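Local structure of Alpha/beta hydrolase fold protein (Ochrobactrum, 4G9E) at residues A83-M88 with A113-M118; I107-I112 with T124-V129; H241-A246 with R252-E257. The protein hydrolyses the lactone ring of N-acyl homoserine lactones and is seen here with the ring-opened compound N-butanoyl-L-homoserine bound. All blocks are in the same frame, centred on the assembly; numbering follows the deposited sequence. Where two conformers were deposited one is given.

Contact 1 (A83-M88 with A113-M118); sequences AMTEVM and ARYPEM
Arg114 and Tyr115 lie against Thr85 and Met88 of helix 77-91. The segment 113-118 leads from helix 103-111 to strand 120-124 of the alpha/beta hydrolase fold. Arg114 comes first. Its CB lies 3.6 Å from Thr85 OG1, and the two side chains cross at about a right angle. The methyl CG2 of Thr85 meets the backbone instead, 3.6 Å from Arg114 O. The hydrogen bonds of the two side chains go elsewhere. Thr85 OG1 is hydrogen-bonded to Ala81 O in its own helix. The guanidinium group leads away from Thr85, with NE in a salt bridge to Asp82 and NH1 on Glu110 O.

Tyr115 follows. Its ring is placed by a first torsion that sets CG opposite the backbone N (chi1 -168°), and it reaches Met88. Tyr115 CE1 is 3.7 Å from Met88 CB. The Met88 chain bends at chi2 and chi3 and brings CE to 3.5 Å from Tyr115 OH. CE merely packs on this hydroxyl, which is hydrogen-bonded to Ile93 O and Ala96 N. These bonds fix the far end of the ring. A phenylalanine at Tyr115 would probably leave both of these backbone groups without their shared mate.

Pro116 and Glu117 form the middle of a type I beta turn. The turn closes with Met118 N on Tyr115 O at 3.1 Å, and Met118 CG lies at the Tyr115 ring edge.

Contact 2 (I107-I112 with T124-V129); sequences IGIEMI and TGTPPV
Thr126 OG1 is hydrogen-bonded to the backbone O of Ser102, while the CG2 methyl of the same residue faces Ile109 on helix 103-111. The first torsion (chi1 -56°) divides these tasks. It sets OG1 beside the backbone N and CG2 opposite that N. The buried hydroxyl is thus satisfied, and an apolar surface is left for the helix. Ser102 has a second link to this segment, since its OG is hydrogen-bonded to Gly125 O. Ser102 sits on a GxSxG sequence and is probably the nucleophile of this alpha/beta hydrolase. The segment 124-129 therefore lies beside the probable active site. The Thr126 side chain is about 7 Å from the bound N-butanoyl-L-homoserine.

The direct contact across the two segments is small and wholly apolar. It depends on one methyl group. Ile109 CG1 lies beside the backbone N, and the chain runs on extended (chi2 169°), which carries CD1 out towards the loop. CD1 is 4.2 Å from Thr126 CG2. It is 4.0 Å from Pro128 CG and 4.1 Å from Pro128 CB. The methyl thus meets the CB-CG side of the proline ring, and the two side chains cross at about a right angle. These are ordinary van der Waals distances.

The helix that carries Ile109 follows the probable nucleophile elbow at Ser102, and the loop follows strand 120-124. Thr124 pairs through its backbone with Gly100 and Ser102, and Gly125 N is hydrogen-bonded to Asn215 OD1. Helix 200-206 covers the contact: Ile203 and Val204 pack on Ile109, and Val204 also touches Pro128. On its other side helix 103-111 packs against helix 77-91 and strand 24-30.

Contact 3 (H241-A246 with R252-E257); sequences HVIDNA and REAPAE
The carboxylate of Glu257 has the CG2 methyl of Ile243 over one face and a water at its edge, in plane beside OE1. Ile243 CG2 is 3.5 Å from Glu257 CD and nearly as close to both oxygens. Here the last strand of the alpha/beta hydrolase sheet, 241-243, meets the start of the C-terminal helix 255-270. Glu257 CG lies opposite the backbone N (chi1 -172°), and the extended chain lays the acid group across the isoleucine.

Waters carry the polar side. The one at the edge donates to Glu257 OE1 at 2.7 Å and to Val242 O at 2.9 Å. Another comes from above the carboxylate plane, on the Ile243 side, and donates to Glu257 OE2 at 2.6 Å and to Asp244 O at 2.7 Å. Asp244 itself forms a salt bridge with Arg217.

Next to this, Ala254 CB packs on Ile243 CG2 at 4.1 Å. Ala254 is the N-cap residue of helix 255-270 and the break after helix 250-253. Glu253 is modelled in two conformers. In the one described, OE1 takes hydrogen bonds from Gly247 N and Ala249 N beside Ala246; the other may differ. The last link is a water that donates to Glu253 O at 2.8 Å and to Asn245 O at 3.2 Å.

In the fold
Contact 2 is buried near the middle of the chain, with its centre about 8 Å from the chain centre. Contacts 1 and 3 are partly buried, at about 14 and 16 Å, on opposite sides of that centre. Helix 103-111 of contact 2 runs into the loop 113-118 of contact 1, and the two contacts touch: Met111 packs on Met84, Thr85 and Met118. Contact 3 stands apart at the sheet edge, its nearest atoms about 7 Å from those of contact 2. The chemistry follows the place. Contact 2 is apolar, contact 1 packs methyl and methylene groups on a tyrosine ring and on hydroxyls bonded elsewhere, and contact 3 adds water bridges to acidic and backbone groups.

Contact 1 (A83-M88 with A113-M118)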
loop_
_atom_site.group_PDB
_atom_site.type_symbol
_atom_site.label_atom_id
_atom_site.label_comp_id
_atom_site.label_asym_id
_atom_site.label_seq_id
_atom_site.Cartn_x
_atom_site.Cartn_y
_atom_site.Cartn_z
ATOM N N ALA A 83 4.861 12.444 0.107
ATOM C CA ALA A 83 6.211 11.903 0.242
ATOM C C ALA A 83 6.558 10.946 -0.902
ATOM O O ALA A 83 7.651 11.011 -1.468
ATOM C CB ALA A 83 6.379 11.208 1.594
ATOM N N MET A 84 5.636 10.051 -1.236
ATOM C CA MET A 84 5.910 9.103 -2.306
ATOM C C MET A 84 6.004 9.800 -3.660
ATOM O O MET A 84 6.779 9.392 -4.520
ATOM C CB MET A 84 4.858 7.997 -2.331
ATOM C CG MET A 84 4.895 7.077 -1.112
ATOM S SD MET A 84 6.476 6.232 -0.819
ATOM C CE MET A 84 7.241 7.327 0.368
ATOM N N THR A 85 5.217 10.852 -3.848
ATOM C CA THR A 85 5.295 11.606 -5.087
ATOM C C THR A 85 6.667 12.286 -5.195
ATOM O O THR A 85 7.269 12.314 -6.266
ATOM C CB THR A 85 4.137 12.621 -5.207
ATOM O OG1 THR A 85 2.882 11.930 -5.163
ATOM C CG2 THR A 85 4.230 13.363 -6.526
ATOM N N GLU A 86 7.163 12.812 -4.077
ATOM C CA GLU A 86 8.494 13.416 -4.027
ATOM C C GLU A 86 9.590 12.376 -4.295
ATOM O O GLU A 86 10.566 12.644 -4.999
ATOM C CB GLU A 86 8.716 14.122 -2.679
ATOM C CG GLU A 86 10.097 14.751 -2.537
ATOM C CD GLU A 86 10.288 15.509 -1.236
ATOM O OE1 GLU A 86 9.340 15.583 -0.432
ATOM O OE2 GLU A 86 11.397 16.041 -1.020
ATOM N N VAL A 87 9.432 11.187 -3.727
ATOM C CA VAL A 87 10.363 10.097 -3.999
ATOM C C VAL A 87 10.412 9.798 -5.498
ATOM O O VAL A 87 11.489 9.709 -6.093
ATOM C CB VAL A 87 9.989 8.830 -3.195
ATOM C CG1 VAL A 87 10.675 7.586 -3.769
ATOM C CG2 VAL A 87 10.332 9.027 -1.721
ATOM N N MET A 88 9.247 9.660 -6.120
ATOM C CA MET A 88 9.210 9.346 -7.547
ATOM C C MET A 88 9.806 10.480 -8.393
ATOM O O MET A 88 10.442 10.224 -9.414
ATOM C CB MET A 88 7.793 8.981 -7.995
ATOM C CG MET A 88 7.218 7.750 -7.292
ATOM S SD MET A 88 8.249 6.263 -7.386
ATOM C CE MET A 88 7.958 5.802 -9.087
ATOM N N ALA A 113 -4.329 12.167 -7.603
ATOM C CA ALA A 113 -4.344 13.588 -7.931
ATOM C C ALA A 113 -2.947 14.193 -8.059
ATOM O O ALA A 113 -2.768 15.217 -8.710
ATOM C CB ALA A 113 -5.125 14.342 -6.879
ATOM N N ARG A 114 -1.971 13.577 -7.410
ATOM C CA ARG A 114 -0.625 14.118 -7.292
ATOM C C ARG A 114 0.359 13.576 -8.318
ATOM O O ARG A 114 1.411 14.168 -8.534
ATOM C CB ARG A 114 -0.085 13.823 -5.891
ATOM C CG ARG A 114 -0.867 14.518 -4.784
ATOM C CD ARG A 114 -0.414 14.059 -3.402
ATOM N NE ARG A 114 -0.970 14.934 -2.379
ATOM C CZ ARG A 114 -2.191 14.828 -1.871
ATOM N NH1 ARG A 114 -2.995 13.843 -2.240
ATOM N NH2 ARG A 114 -2.606 15.713 -0.972
ATOM N N TYR A 115 0.008 12.442 -8.921
ATOM C CA TYR A 115 0.915 11.656 -9.751
ATOM C C TYR A 115 0.149 11.302 -11.020
ATOM O O TYR A 115 -0.288 10.169 -11.207
ATOM C CB TYR A 115 1.342 10.414 -8.967
ATOM C CG TYR A 115 2.488 9.622 -9.559
ATOM C CD1 TYR A 115 3.771 10.155 -9.637
ATOM C CD2 TYR A 115 2.297 8.324 -10.011
ATOM C CE1 TYR A 115 4.826 9.428 -10.177
ATOM C CE2 TYR A 115 3.349 7.585 -10.544
ATOM C CZ TYR A 115 4.606 8.139 -10.623
ATOM O OH TYR A 115 5.638 7.397 -11.150
ATOM N N PRO A 116 -0.034 12.305 -11.891
ATOM C CA PRO A 116 -1.026 12.254 -12.968
ATOM C C PRO A 116 -0.730 11.247 -14.074
ATOM O O PRO A 116 -1.652 10.867 -14.787
ATOM C CB PRO A 116 -1.007 13.688 -13.525
ATOM C CG PRO A 116 0.348 14.201 -13.183
ATOM C CD PRO A 116 0.623 13.624 -11.826
ATOM N N GLU A 117 0.508 10.824 -14.209
ATOM C CA GLU A 117 0.855 9.861 -15.269
ATOM C C GLU A 117 0.883 8.403 -14.767
ATOM O O GLU A 117 1.306 7.497 -15.501
ATOM C CB GLU A 117 2.156 10.251 -15.953
ATOM C CG GLU A 117 2.049 11.517 -16.804
ATOM C CD GLU A 117 1.263 11.319 -18.159
ATOM O OE1 GLU A 117 0.786 10.187 -18.489
ATOM O OE2 GLU A 117 1.114 12.330 -18.901
ATOM N N MET A 118 0.383 8.197 -13.543
ATOM C CA MET A 118 0.226 6.849 -13.007
ATOM C C MET A 118 -0.466 5.976 -14.043
ATOM O O MET A 118 -1.516 6.347 -14.565
ATOM C CB MET A 118 -0.626 6.899 -11.740
ATOM C CG MET A 118 -0.465 5.675 -10.855
ATOM S SD MET A 118 -1.619 5.589 -9.472
ATOM C CE MET A 118 -1.161 7.045 -8.530
#

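Contact 2 (I107-I112 with T124-V129)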
loop_
_atom_site.group_PDB
_atom_site.type_symbol
_atom_site.label_atom_id
_atom_site.label_comp_id
_atom_site.label_asym_id
_atom_site.label_seq_id
_atom_site.Cartn_x
_atom_site.Cartn_y
_atom_site.Cartn_z
ATOM N N ILE A 107 -2.951 5.454 0.463
ATOM C CA ILE A 107 -1.940 6.377 -0.029
ATOM C C ILE A 107 -1.976 6.449 -1.558
ATOM O O ILE A 107 -1.960 7.533 -2.147
ATOM C CB ILE A 107 -0.537 5.982 0.481
ATOM C CG1 ILE A 107 -0.487 6.096 2.012
ATOM C CG2 ILE A 107 0.552 6.814 -0.199
ATOM C CD1 ILE A 107 0.725 5.451 2.633
ATOM N N GLY A 108 -2.051 5.289 -2.207
ATOM C CA GLY A 108 -2.150 5.246 -3.656
ATOM C C GLY A 108 -3.347 6.010 -4.198
ATOM O O GLY A 108 -3.259 6.700 -5.212
ATOM N N ILE A 109 -4.481 5.895 -3.512
ATOM C CA ILE A 109 -5.670 6.647 -3.898
ATOM C C ILE A 109 -5.405 8.162 -3.807
ATOM O O ILE A 109 -5.769 8.925 -4.709
ATOM C CB ILE A 109 -6.899 6.229 -3.053
ATOM C CG1 ILE A 109 -7.280 4.769 -3.334
ATOM C CG2 ILE A 109 -8.081 7.172 -3.316
ATOM C CD1 ILE A 109 -8.299 4.212 -2.357
ATOM N N GLU A 110 -4.765 8.597 -2.724
ATOM C CA GLU A 110 -4.407 10.005 -2.597
ATOM C C GLU A 110 -3.328 10.425 -3.611
ATOM O O GLU A 110 -3.206 11.605 -3.923
ATOM C CB GLU A 110 -4.007 10.346 -1.158
ATOM C CG GLU A 110 -5.091 10.061 -0.109
ATOM C CD GLU A 110 -6.339 10.921 -0.262
ATOM O OE1 GLU A 110 -6.259 12.009 -0.866
ATOM O OE2 GLU A 110 -7.408 10.493 0.222
ATOM N N MET A 111 -2.574 9.468 -4.150
ATOM C CA MET A 111 -1.592 9.794 -5.179
ATOM C C MET A 111 -2.208 10.060 -6.542
ATOM O O MET A 111 -1.562 10.651 -7.396
ATOM C CB MET A 111 -0.525 8.709 -5.319
ATOM C CG MET A 111 0.477 8.680 -4.200
ATOM S SD MET A 111 1.748 7.421 -4.439
ATOM C CE MET A 111 2.714 8.121 -5.766
ATOM N N ILE A 112 -3.442 9.626 -6.764
ATOM C CA ILE A 112 -4.041 9.792 -8.084
ATOM C C ILE A 112 -3.999 11.258 -8.514
ATOM O O ILE A 112 -3.640 11.570 -9.648
ATOM C CB ILE A 112 -5.467 9.207 -8.144
ATOM C CG1 ILE A 112 -5.420 7.680 -7.983
ATOM C CG2 ILE A 112 -6.167 9.596 -9.444
ATOM C CD1 ILE A 112 -6.774 7.040 -7.822
ATOM N N THR A 124 -4.867 -3.592 -2.381
ATOM C CA THR A 124 -5.056 -4.847 -1.678
ATOM C C THR A 124 -5.125 -4.536 -0.195
ATOM O O THR A 124 -4.243 -3.863 0.344
ATOM C CB THR A 124 -3.868 -5.789 -1.950
ATOM O OG1 THR A 124 -3.912 -6.221 -3.315
ATOM C CG2 THR A 124 -3.873 -7.001 -1.016
ATOM N N GLY A 125 -6.173 -5.010 0.468
ATOM C CA GLY A 125 -6.355 -4.723 1.880
ATOM C C GLY A 125 -6.888 -3.327 2.147
ATOM O O GLY A 125 -6.743 -2.818 3.252
ATOM N N THR A 126 -7.535 -2.733 1.147
ATOM C CA THR A 126 -7.943 -1.330 1.161
ATOM C C THR A 126 -9.381 -1.175 0.692
ATOM O O THR A 126 -9.671 -1.376 -0.484
ATOM C CB THR A 126 -7.073 -0.536 0.173
ATOM O OG1 THR A 126 -5.688 -0.713 0.487
ATOM C CG2 THR A 126 -7.424 0.947 0.177
ATOM N N PRO A 127 -10.288 -0.781 1.600
ATOM C CA PRO A 127 -11.630 -0.391 1.165
ATOM C C PRO A 127 -11.663 1.123 0.943
ATOM O O PRO A 127 -11.423 1.879 1.886
ATOM C CB PRO A 127 -12.497 -0.764 2.369
ATOM C CG PRO A 127 -11.590 -0.581 3.554
ATOM C CD PRO A 127 -10.158 -0.757 3.068
ATOM N N PRO A 128 -11.931 1.577 -0.290
ATOM C CA PRO A 128 -12.072 3.024 -0.472
ATOM C C PRO A 128 -13.309 3.473 0.295
ATOM O O PRO A 128 -14.403 2.968 0.044
ATOM C CB PRO A 128 -12.258 3.166 -1.988
ATOM C CG PRO A 128 -11.629 1.922 -2.566
ATOM C CD PRO A 128 -12.002 0.852 -1.569
ATOM N N VAL A 129 -13.125 4.363 1.263
ATOM C CA VAL A 129 -14.212 4.808 2.122
ATOM C C VAL A 129 -14.156 6.308 2.302
ATOM O O VAL A 129 -13.079 6.880 2.392
ATOM C CB VAL A 129 -14.151 4.160 3.535
ATOM C CG1 VAL A 129 -14.594 2.714 3.489
ATOM C CG2 VAL A 129 -12.759 4.291 4.149
#

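Contact 3 (H241-A246 with R252-E257)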
loop_
_atom_site.group_PDB
_atom_site.type_symbol
_atom_site.label_atom_id
_atom_site.label_comp_id
_atom_site.label_asym_id
_atom_site.label_seq_id
_atom_site.Cartn_x
_atom_site.Cartn_y
_atom_site.Cartn_z
ATOM N N HIS A 241 -11.360 -8.877 -7.154
ATOM C CA HIS A 241 -10.789 -10.221 -7.191
ATOM C C HIS A 241 -10.528 -10.734 -5.784
ATOM O O HIS A 241 -10.112 -9.966 -4.906
ATOM C CB HIS A 241 -9.468 -10.213 -7.963
ATOM C CG HIS A 241 -9.621 -9.996 -9.436
ATOM N ND1 HIS A 241 -10.282 -10.885 -10.256
ATOM C CD2 HIS A 241 -9.169 -9.007 -10.243
ATOM C CE1 HIS A 241 -10.247 -10.444 -11.500
ATOM N NE2 HIS A 241 -9.576 -9.308 -11.520
ATOM N N VAL A 242 -10.752 -12.029 -5.578
ATOM C CA VAL A 242 -10.592 -12.639 -4.273
ATOM C C VAL A 242 -9.764 -13.914 -4.403
ATOM O O VAL A 242 -10.042 -14.769 -5.247
ATOM C CB VAL A 242 -11.972 -12.944 -3.644
ATOM C CG1 VAL A 242 -11.819 -13.673 -2.325
ATOM C CG2 VAL A 242 -12.765 -11.651 -3.459
ATOM N N ILE A 243 -8.738 -14.022 -3.566
ATOM C CA ILE A 243 -7.838 -15.167 -3.550
ATOM C C ILE A 243 -8.128 -16.054 -2.342
ATOM O O ILE A 243 -8.085 -15.601 -1.205
ATOM C CB ILE A 243 -6.375 -14.692 -3.503
ATOM C CG1 ILE A 243 -6.031 -13.907 -4.776
ATOM C CG2 ILE A 243 -5.433 -15.873 -3.290
ATOM C CD1 ILE A 243 -4.698 -13.187 -4.718
ATOM N N ASP A 244 -8.433 -17.322 -2.590
ATOM C CA ASP A 244 -8.685 -18.262 -1.504
ATOM C C ASP A 244 -7.414 -18.509 -0.695
ATOM O O ASP A 244 -6.309 -18.379 -1.211
ATOM C CB ASP A 244 -9.170 -19.606 -2.050
ATOM C CG ASP A 244 -10.521 -19.521 -2.740
ATOM O OD1 ASP A 244 -11.187 -18.471 -2.649
ATOM O OD2 ASP A 244 -10.921 -20.531 -3.362
ATOM N N ASN A 245 -7.576 -18.869 0.572
ATOM C CA ASN A 245 -6.444 -19.274 1.408
ATOM C C ASN A 245 -5.437 -18.162 1.574
ATOM O O ASN A 245 -4.225 -18.389 1.589
ATOM C CB ASN A 245 -5.747 -20.508 0.833
ATOM C CG ASN A 245 -6.700 -21.633 0.562
ATOM O OD1 ASN A 245 -6.699 -22.218 -0.518
ATOM N ND2 ASN A 245 -7.546 -21.931 1.537
ATOM N N ALA A 246 -5.951 -16.947 1.674
ATOM C CA ALA A 246 -5.123 -15.793 1.968
ATOM C C ALA A 246 -5.949 -14.800 2.759
ATOM O O ALA A 246 -7.175 -14.787 2.661
ATOM C CB ALA A 246 -4.632 -15.144 0.682
ATOM N N ARG A 252 2.297 -12.183 -0.016
ATOM C CA ARG A 252 3.243 -13.076 0.661
ATOM C C ARG A 252 2.612 -14.411 1.079
ATOM O O ARG A 252 3.309 -15.418 1.193
ATOM C CB ARG A 252 3.926 -12.394 1.856
ATOM C CG ARG A 252 2.998 -12.039 3.013
ATOM C CD ARG A 252 3.690 -11.200 4.113
ATOM N NE ARG A 252 4.899 -11.856 4.604
ATOM C CZ ARG A 252 4.903 -12.841 5.499
ATOM N NH1 ARG A 252 3.760 -13.248 6.041
ATOM N NH2 ARG A 252 6.048 -13.418 5.852
ATOM N N GLU A 253 1.300 -14.416 1.305
ATOM C CA GLU A 253 0.582 -15.617 1.722
ATOM C C GLU A 253 0.351 -16.565 0.548
ATOM O O GLU A 253 0.357 -17.788 0.711
ATOM C CB GLU A 253 -0.761 -15.232 2.350
ATOM C CG GLU A 253 -0.654 -14.465 3.664
ATOM C CD GLU A 253 -1.983 -13.877 4.121
ATOM O OE1 GLU A 253 -2.605 -13.111 3.361
ATOM O OE2 GLU A 253 -2.408 -14.178 5.253
ATOM N N ALA A 254 0.132 -15.990 -0.630
ATOM C CA ALA A 254 -0.140 -16.751 -1.838
ATOM C C ALA A 254 0.555 -16.090 -3.019
ATOM O O ALA A 254 -0.103 -15.585 -3.933
ATOM C CB ALA A 254 -1.629 -16.813 -2.081
ATOM N N PRO A 255 1.897 -16.057 -3.003
ATOM C CA PRO A 255 2.575 -15.230 -4.008
ATOM C C PRO A 255 2.301 -15.597 -5.461
ATOM O O PRO A 255 2.152 -14.691 -6.278
ATOM C CB PRO A 255 4.060 -15.400 -3.674
ATOM C CG PRO A 255 4.071 -15.756 -2.214
ATOM C CD PRO A 255 2.839 -16.603 -2.010
ATOM N N ALA A 256 2.238 -16.875 -5.798
ATOM C CA ALA A 256 2.021 -17.240 -7.191
ATOM C C ALA A 256 0.671 -16.748 -7.698
ATOM O O ALA A 256 0.581 -16.214 -8.807
ATOM C CB ALA A 256 2.140 -18.737 -7.371
ATOM N N GLU A 257 -0.378 -16.936 -6.905
ATOM C CA GLU A 257 -1.702 -16.488 -7.317
ATOM C C GLU A 257 -1.797 -14.963 -7.358
ATOM O O GLU A 257 -2.353 -14.383 -8.296
ATOM C CB GLU A 257 -2.788 -17.070 -6.417
ATOM C CG GLU A 257 -4.186 -16.783 -6.926
ATOM C CD GLU A 257 -5.232 -17.693 -6.328
ATOM O OE1 GLU A 257 -6.430 -17.380 -6.470
ATOM O OE2 GLU A 257 -4.860 -18.719 -5.724
HETATM O O HOH W 1 -8.408 -15.743 -7.440
HETATM O O HOH W 2 -8.247 -18.367 -5.222
HETATM O O HOH W 3 -4.840 -19.459 -3.252
HETATM O O HOH W 4 -1.489 -19.876 0.738
#